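Long-range contact in protocadherin gamma-B3 (Homo sapiens, PDB 5K8R), which probably acts as a calcium-dependent cell-adhesion protein and may help establish and maintain specific neuronal connections in the brain: residues Ile287-Lys292 and Ala299-Gln304. Numbering follows the deposited sequence.
Sequences IGVEAK and AYCKVQ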
loop_
_atom_site.group_PDB
_atom_site.type_symbol
_atom_site.label_atom_id
_atom_site.label_comp_id
_atom_site.label_asym_id
_atom_site.label_seq_id
_atom_site.Cartn_x
_atom_site.Cartn_y
_atom_site.Cartn_z
ATOM N N ILE A 287 -3.577 25.985 19.071
ATOM C CA ILE A 287 -3.830 24.551 18.991
ATOM C C ILE A 287 -2.967 23.959 17.886
ATOM O O ILE A 287 -2.889 24.517 16.788
ATOM C CB ILE A 287 -5.318 24.255 18.724
ATOM C CG1 ILE A 287 -6.199 24.930 19.775
ATOM C CG2 ILE A 287 -5.564 22.761 18.695
ATOM C CD1 ILE A 287 -7.665 24.959 19.405
ATOM N N GLY A 288 -2.331 22.825 18.173
ATOM C CA GLY A 288 -1.566 22.112 17.165
ATOM C C GLY A 288 -2.455 21.177 16.356
ATOM O O GLY A 288 -3.325 20.495 16.899
ATOM N N VAL A 289 -2.216 21.147 15.049
ATOM C CA VAL A 289 -3.008 20.356 14.114
ATOM C C VAL A 289 -2.080 19.411 13.362
ATOM O O VAL A 289 -1.019 19.827 12.877
ATOM C CB VAL A 289 -3.792 21.251 13.135
ATOM C CG1 VAL A 289 -4.508 20.403 12.095
ATOM C CG2 VAL A 289 -4.785 22.118 13.894
ATOM N N GLU A 290 -2.485 18.147 13.268
ATOM C CA GLU A 290 -1.736 17.102 12.587
ATOM C C GLU A 290 -2.537 16.580 11.402
ATOM O O GLU A 290 -3.756 16.398 11.496
ATOM C CB GLU A 290 -1.413 15.946 13.543
ATOM C CG GLU A 290 -0.784 14.731 12.876
ATOM C CD GLU A 290 -0.787 13.508 13.770
ATOM O OE1 GLU A 290 -1.595 13.467 14.722
ATOM O OE2 GLU A 290 0.018 12.586 13.523
ATOM N N ALA A 291 -1.843 16.342 10.291
ATOM C CA ALA A 291 -2.422 15.742 9.098
ATOM C C ALA A 291 -1.646 14.480 8.754
ATOM O O ALA A 291 -0.414 14.512 8.655
ATOM C CB ALA A 291 -2.398 16.716 7.917
ATOM N N LYS A 292 -2.364 13.373 8.579
ATOM C CA LYS A 292 -1.762 12.089 8.253
ATOM C C LYS A 292 -2.332 11.561 6.944
ATOM O O LYS A 292 -3.447 11.913 6.549
ATOM C CB LYS A 292 -1.998 11.060 9.367
ATOM C CG LYS A 292 -1.367 11.417 10.701
ATOM C CD LYS A 292 -1.759 10.416 11.775
ATOM C CE LYS A 292 -1.382 8.997 11.375
ATOM N NZ LYS A 292 -1.806 8.001 12.399
ATOM N N ALA A 299 2.210 15.742 8.968
ATOM C CA ALA A 299 2.515 17.160 8.859
ATOM C C ALA A 299 1.851 17.878 10.024
ATOM O O ALA A 299 0.814 17.439 10.527
ATOM C CB ALA A 299 2.039 17.751 7.526
ATOM N N TYR A 300 2.456 18.982 10.455
ATOM C CA TYR A 300 1.990 19.677 11.648
ATOM C C TYR A 300 1.945 21.175 11.398
ATOM O O TYR A 300 2.903 21.753 10.878
ATOM C CB TYR A 300 2.892 19.366 12.849
ATOM C CG TYR A 300 2.922 17.898 13.215
ATOM C CD1 TYR A 300 3.826 17.031 12.615
ATOM C CD2 TYR A 300 2.043 17.380 14.156
ATOM C CE1 TYR A 300 3.854 15.688 12.943
ATOM C CE2 TYR A 300 2.065 16.039 14.492
ATOM C CZ TYR A 300 2.972 15.198 13.881
ATOM O OH TYR A 300 2.997 13.862 14.211
ATOM N N CYS A 301 0.827 21.797 11.773
ATOM C CA CYS A 301 0.667 23.242 11.705
ATOM C C CYS A 301 0.025 23.716 13.003
ATOM O O CYS A 301 -0.224 22.927 13.921
ATOM C CB CYS A 301 -0.168 23.659 10.488
ATOM S SG CYS A 301 -1.922 23.239 10.604
ATOM N N LYS A 302 -0.247 25.014 13.082
ATOM C CA LYS A 302 -0.850 25.605 14.265
ATOM C C LYS A 302 -2.056 26.445 13.871
ATOM O O LYS A 302 -2.190 26.890 12.728
ATOM C CB LYS A 302 0.158 26.460 15.047
ATOM C CG LYS A 302 1.280 25.659 15.688
ATOM C CD LYS A 302 2.142 26.527 16.590
ATOM C CE LYS A 302 3.229 25.707 17.269
ATOM N NZ LYS A 302 4.046 26.532 18.204
ATOM N N VAL A 303 -2.940 26.651 14.844
ATOM C CA VAL A 303 -4.167 27.417 14.671
ATOM C C VAL A 303 -4.299 28.354 15.864
ATOM O O VAL A 303 -4.276 27.904 17.015
ATOM C CB VAL A 303 -5.403 26.508 14.558
ATOM C CG1 VAL A 303 -6.669 27.294 14.844
ATOM C CG2 VAL A 303 -5.469 25.871 13.178
ATOM N N GLN A 304 -4.428 29.651 15.593
ATOM C CA GLN A 304 -4.590 30.660 16.635
ATOM C C GLN A 304 -5.957 31.307 16.472
ATOM O O GLN A 304 -6.208 32.003 15.481
ATOM C CB GLN A 304 -3.474 31.702 16.577
ATOM C CG GLN A 304 -3.541 32.727 17.699
ATOM C CD GLN A 304 -2.308 33.604 17.768
ATOM O OE1 GLN A 304 -1.277 33.295 17.172
ATOM N NE2 GLN A 304 -2.409 34.708 18.499
#
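The carbonyl oxygen of Val289 takes the backbone N-H of Cys301, N to O 2.9 Å, and also receives a CA-H...O contact from Tyr300 CA at 3.3 Å. Val289 N returns a bond to Cys301 O. Ile287 with Val303 and Ala291 with Ala299 make the same two-bond pairs, which fixes the antiparallel register of this hairpin in the third cadherin repeat. Between them fall the non-hydrogen-bonded pairs Gly288 with Lys302 and Glu290 with Tyr300.

On the face with Tyr300, the ring lies alongside the Glu290 side chain, both pointing the same way. Glu290 CG, anti to its backbone N (chi1 173°), comes to 3.5 Å from Tyr300 CE2, and the carboxylate is turned only 16° from the ring plane. At the far end Glu290 OE2 stands 3.3 Å from Tyr300 OH. Ile252 of the neighbouring strand 248-252 touches both side chains, and Ala123 of the second subunit packs on Tyr300.

The other face is apolar. Cys301 SG, set between its backbone N and carbonyl carbon (chi1 71°), sits 3.7 Å from Val289 CB, while Val289 CG2 meets Val303 CG2 at 3.9 Å. Phe212, on the opposite sheet, touches Val289, Ala291, Ala299 and Cys301, the packing of one sheet on the other in a cadherin beta-sandwich.

An alanine in place of Tyr300 would probably leave the methylenes of Glu290 without their aromatic cover and open a gap beside Ala123 of the second subunit. The chemistry thus divides the hairpin: the face of Val289, Cys301 and Val303 is apolar and packs on the opposite sheet through Phe212, whereas the side with Glu290, Tyr300 and Lys302 is polar and partly open, and Tyr300 there reaches Ala123 of the second subunit.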